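Local structure of extracellular solute-binding protein (Conexibacter woesei, 4P98) at residues A[46-51]-A[251-256]; A[281-286]-A[292-297]. The protein probably binds a small solute outside the cell, as a BMP-family lipoprotein, and delivers it to an ABC transporter in the membrane. One frame throughout, in Å; residues are numbered along the deposited sequence.

Contact 1: A[46-51]-A[251-256]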
# COMPACT_ATOMS: atom_id res chain seq x y z
N LYS A 46 12.14 -1.37 -15.65
CA LYS A 46 12.69 -1.21 -17.00
C LYS A 46 14.22 -1.12 -17.01
O LYS A 46 14.88 -1.59 -17.93
CB LYS A 46 12.07 0.01 -17.68
CG LYS A 46 10.57 -0.16 -17.87
CD LYS A 46 9.92 1.00 -18.60
CE LYS A 46 8.43 0.69 -18.77
NZ LYS A 46 7.75 1.77 -19.54
N ALA A 47 14.79 -0.55 -15.95
CA ALA A 47 16.25 -0.47 -15.80
C ALA A 47 16.91 -1.82 -15.56
O ALA A 47 18.11 -1.96 -15.75
CB ALA A 47 16.60 0.49 -14.66
N ASP A 48 16.14 -2.82 -15.15
CA ASP A 48 16.64 -4.18 -14.98
C ASP A 48 16.45 -5.02 -16.24
O ASP A 48 16.67 -6.23 -16.22
CB ASP A 48 15.97 -4.85 -13.78
CG ASP A 48 16.22 -4.11 -12.49
OD1 ASP A 48 17.38 -4.05 -12.08
OD2 ASP A 48 15.27 -3.57 -11.89
N GLY A 49 16.03 -4.38 -17.34
CA GLY A 49 15.89 -5.04 -18.63
C GLY A 49 14.53 -5.68 -18.83
O GLY A 49 14.42 -6.76 -19.41
N ALA A 50 13.49 -5.04 -18.33
CA ALA A 50 12.14 -5.52 -18.53
C ALA A 50 11.47 -4.64 -19.56
O ALA A 50 11.59 -3.41 -19.51
CB ALA A 50 11.37 -5.48 -17.22
N ASP A 51 10.77 -5.28 -20.50
CA ASP A 51 9.82 -4.61 -21.38
C ASP A 51 8.44 -4.84 -20.77
O ASP A 51 8.02 -5.98 -20.66
CB ASP A 51 9.86 -5.22 -22.80
CG ASP A 51 11.08 -4.78 -23.59
OD1 ASP A 51 11.78 -3.83 -23.15
OD2 ASP A 51 11.34 -5.37 -24.67
N THR A 251 10.58 -7.39 -5.06
CA THR A 251 9.85 -8.59 -5.46
C THR A 251 9.92 -8.80 -6.98
O THR A 251 10.23 -9.89 -7.45
CB THR A 251 8.39 -8.53 -4.98
OG1 THR A 251 8.36 -8.47 -3.55
CG2 THR A 251 7.60 -9.75 -5.46
N TYR A 252 9.64 -7.75 -7.75
CA TYR A 252 9.71 -7.83 -9.21
C TYR A 252 11.11 -8.14 -9.72
O TYR A 252 11.28 -8.90 -10.69
CB TYR A 252 9.23 -6.52 -9.84
CG TYR A 252 7.72 -6.26 -9.77
CD1 TYR A 252 6.84 -7.14 -9.15
CD2 TYR A 252 7.19 -5.09 -10.31
CE1 TYR A 252 5.47 -6.86 -9.08
CE2 TYR A 252 5.84 -4.81 -10.25
CZ TYR A 252 4.98 -5.70 -9.64
OH TYR A 252 3.62 -5.41 -9.58
N GLN A 253 12.12 -7.52 -9.11
CA GLN A 253 13.52 -7.82 -9.47
C GLN A 253 13.85 -9.28 -9.23
O GLN A 253 14.48 -9.94 -10.07
CB GLN A 253 14.46 -6.91 -8.68
CG GLN A 253 14.42 -5.48 -9.19
CD GLN A 253 15.16 -4.52 -8.30
OE1 GLN A 253 15.20 -4.68 -7.08
NE2 GLN A 253 15.74 -3.49 -8.91
N SER A 254 13.36 -9.81 -8.12
CA SER A 254 13.55 -11.22 -7.79
C SER A 254 12.89 -12.13 -8.83
O SER A 254 13.46 -13.16 -9.23
CB SER A 254 13.02 -11.53 -6.39
OG SER A 254 13.20 -12.91 -6.07
N TYR A 255 11.70 -11.75 -9.29
CA TYR A 255 11.05 -12.48 -10.39
C TYR A 255 11.93 -12.57 -11.65
O TYR A 255 12.02 -13.63 -12.28
CB TYR A 255 9.72 -11.82 -10.78
CG TYR A 255 8.61 -11.86 -9.75
CD1 TYR A 255 8.60 -12.78 -8.71
CD2 TYR A 255 7.53 -10.98 -9.85
CE1 TYR A 255 7.56 -12.81 -7.78
CE2 TYR A 255 6.49 -11.01 -8.93
CZ TYR A 255 6.49 -11.93 -7.92
OH TYR A 255 5.44 -11.95 -7.02
N LEU A 256 12.55 -11.47 -12.04
CA LEU A 256 13.42 -11.48 -13.22
C LEU A 256 14.64 -12.37 -13.00
O LEU A 256 15.03 -13.15 -13.89
CB LEU A 256 13.87 -10.07 -13.57
CG LEU A 256 12.82 -9.03 -13.94
CD1 LEU A 256 13.49 -7.83 -14.60
CD2 LEU A 256 11.72 -9.57 -14.83
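Gln253 and Asp48 make the polar half of this contact. The amide nitrogen NE2 of Gln253 gives a hydrogen bond of 3.0 Å to OD2 of Asp48, nearly straight at 166°. The oxygen is met on its syn side, somewhat above the carboxylate plane, while it lies almost exactly in the plane of the glutamine amide. The carboxylate and amide planes stand 74° apart. CG of Gln253 lies 3.4 Å from OD2 of Asp48, the same oxygen. Beyond CG the glutamine chain is extended (chi2 171°), which carries its amide from the helix surface to the carboxylate.

The apolar half belongs to Leu256. Its methyl CD1 sits 4.0 Å from CB of Asp48 and 4.1 Å from CB of Ala50, so one methyl touches both residues. A lysine in place of Asp48 would probably leave NE2 of Gln253 without its acceptor and set the amide free to turn.

The fold here is a parallel sheet flanked by helices, as in periplasmic binding proteins. Residues 46-51 link helix 34-45 to the edge strand 53-55. Helix 249-261, which carries 251-256, comes from much later in the chain and packs beside them.

Further out, Leu45 of helix 34-45 touches both Ala50 and Leu256, and Val19 adds to the cover of Leu256. The backbone O of Asp48 accepts a hydrogen bond from NH1 of Arg260, on helix 249-261 one turn beyond Leu256. Gly49, with a positive phi, turns the chain between Asp48 and Ala50. Backbone hydrogen bonds join Gly49 and Asp51 to Val19 and hold this turn against the N-terminal segment.

Contact 2: A[281-286]-A[292-297]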
# COMPACT_ATOMS: atom_id res chain seq x y z
N THR A 281 6.84 7.03 1.45
CA THR A 281 7.16 7.90 0.33
C THR A 281 8.15 8.96 0.82
O THR A 281 8.18 9.28 2.01
CB THR A 281 5.91 8.65 -0.16
OG1 THR A 281 5.28 9.27 0.97
CG2 THR A 281 4.95 7.71 -0.83
N PRO A 282 8.94 9.54 -0.10
CA PRO A 282 9.86 10.62 0.29
C PRO A 282 9.17 11.66 1.17
O PRO A 282 8.10 12.16 0.82
CB PRO A 282 10.27 11.21 -1.06
CG PRO A 282 10.19 10.06 -2.02
CD PRO A 282 9.03 9.24 -1.54
N ILE A 283 9.77 11.97 2.32
CA ILE A 283 9.15 12.83 3.32
C ILE A 283 9.18 14.31 2.92
O ILE A 283 10.16 14.80 2.39
CB ILE A 283 9.86 12.66 4.68
CG1 ILE A 283 9.64 11.24 5.21
CG2 ILE A 283 9.39 13.66 5.71
CD1 ILE A 283 10.66 10.80 6.23
N THR A 284 8.07 15.02 3.17
CA THR A 284 7.97 16.46 2.91
C THR A 284 7.89 17.15 4.25
O THR A 284 7.13 16.75 5.13
CB THR A 284 6.70 16.80 2.10
OG1 THR A 284 6.75 16.14 0.83
CG2 THR A 284 6.58 18.30 1.85
N ALA A 285 8.70 18.19 4.44
CA ALA A 285 8.63 18.98 5.65
C ALA A 285 7.41 19.91 5.52
O ALA A 285 7.26 20.61 4.52
CB ALA A 285 9.91 19.77 5.85
N VAL A 286 6.54 19.87 6.51
CA VAL A 286 5.30 20.62 6.49
C VAL A 286 5.22 21.37 7.80
O VAL A 286 5.34 20.77 8.86
CB VAL A 286 4.08 19.70 6.36
CG1 VAL A 286 2.79 20.52 6.30
CG2 VAL A 286 4.22 18.83 5.12
N ASP A 292 13.87 16.38 11.83
CA ASP A 292 14.91 16.15 10.83
C ASP A 292 15.27 14.67 10.73
O ASP A 292 15.71 14.21 9.69
CB ASP A 292 16.19 16.94 11.15
CG ASP A 292 15.99 18.44 11.05
OD1 ASP A 292 15.28 18.90 10.13
OD2 ASP A 292 16.55 19.17 11.90
N ASP A 293 15.07 13.95 11.82
CA ASP A 293 15.44 12.53 11.88
C ASP A 293 14.24 11.58 11.71
O ASP A 293 14.29 10.43 12.17
CB ASP A 293 16.15 12.24 13.21
CG ASP A 293 15.22 12.33 14.41
OD1 ASP A 293 14.10 12.87 14.25
OD2 ASP A 293 15.59 11.86 15.50
N LEU A 294 13.17 12.02 11.06
CA LEU A 294 11.98 11.16 10.98
C LEU A 294 12.29 9.83 10.31
O LEU A 294 11.89 8.78 10.83
CB LEU A 294 10.82 11.85 10.26
CG LEU A 294 9.53 11.01 10.19
CD1 LEU A 294 9.04 10.62 11.58
CD2 LEU A 294 8.46 11.77 9.42
N GLN A 295 12.99 9.87 9.18
CA GLN A 295 13.33 8.68 8.43
C GLN A 295 14.19 7.72 9.25
O GLN A 295 13.98 6.51 9.20
CB GLN A 295 14.03 9.02 7.11
CG GLN A 295 14.30 7.81 6.21
CD GLN A 295 13.02 7.12 5.77
OE1 GLN A 295 12.71 5.99 6.19
NE2 GLN A 295 12.26 7.80 4.94
N ALA A 296 15.14 8.27 10.02
CA ALA A 296 15.98 7.47 10.90
C ALA A 296 15.14 6.75 11.94
O ALA A 296 15.37 5.58 12.24
CB ALA A 296 17.06 8.33 11.58
N ARG A 297 14.14 7.43 12.48
CA ARG A 297 13.25 6.82 13.46
C ARG A 297 12.43 5.66 12.88
O ARG A 297 12.22 4.65 13.54
CB ARG A 297 12.29 7.84 14.05
CG ARG A 297 12.96 8.98 14.79
CD ARG A 297 11.96 9.70 15.65
NE ARG A 297 12.36 11.06 15.95
CZ ARG A 297 11.73 11.85 16.82
NH1 ARG A 297 10.67 11.41 17.47
NH2 ARG A 297 12.18 13.08 17.03
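The first turn of the C-terminal helix 294-307 packs here against the extended loop 281-286, through Ile283 reaching to Leu294 and Gln295. The end methyl CD1 of Ile283 does the touching. It lies 4.0 Å from CD2 of Leu294 and 3.9 Å from CB of Gln295. It also comes within 3.9 Å of the backbone N of Gln295, so it rests on the helix backbone as well as on side chains. In Ile283, CG1 is anti to the carbonyl carbon (chi1 -66°) and the chain runs on outstretched (chi2 159°), which sends CD1 to the helix.

The loop runs beside strand 240-242, at the edge of the five-stranded parallel sheet. Backbone hydrogen bonds join Thr284 to Ile241 and Thr281 to Thr243. Ile283 also touches Ile241 and Val290, so it bridges the sheet edge and the helix.

At the helix start, Asp293, in the N-cap position, makes a salt bridge with Arg297 one turn on. NE of Arg297 lies 3.0 Å from OD1 of Asp293, which it meets from above the carboxylate plane.

From the N terminus, the chain reaches 46-51 after its first long helix. It then runs through four more strands of the six-stranded sheet and the whole five-stranded sheet before 251-256 comes back to that loop. Contact 1 thus closes a long loop of about 200 residues and ties the edge of the six-stranded sheet to helix 249-261. The chain next passes strand 268-271 and enters contact 2. This closes a short loop, with five residues between 281-286 and 292-297, and joins the edge of the five-stranded sheet to the C-terminal helix. The two contacts follow in series, neither nesting nor crossing. The centres of contact 1 and contact 2 are about 28 Å apart, and the two do not touch.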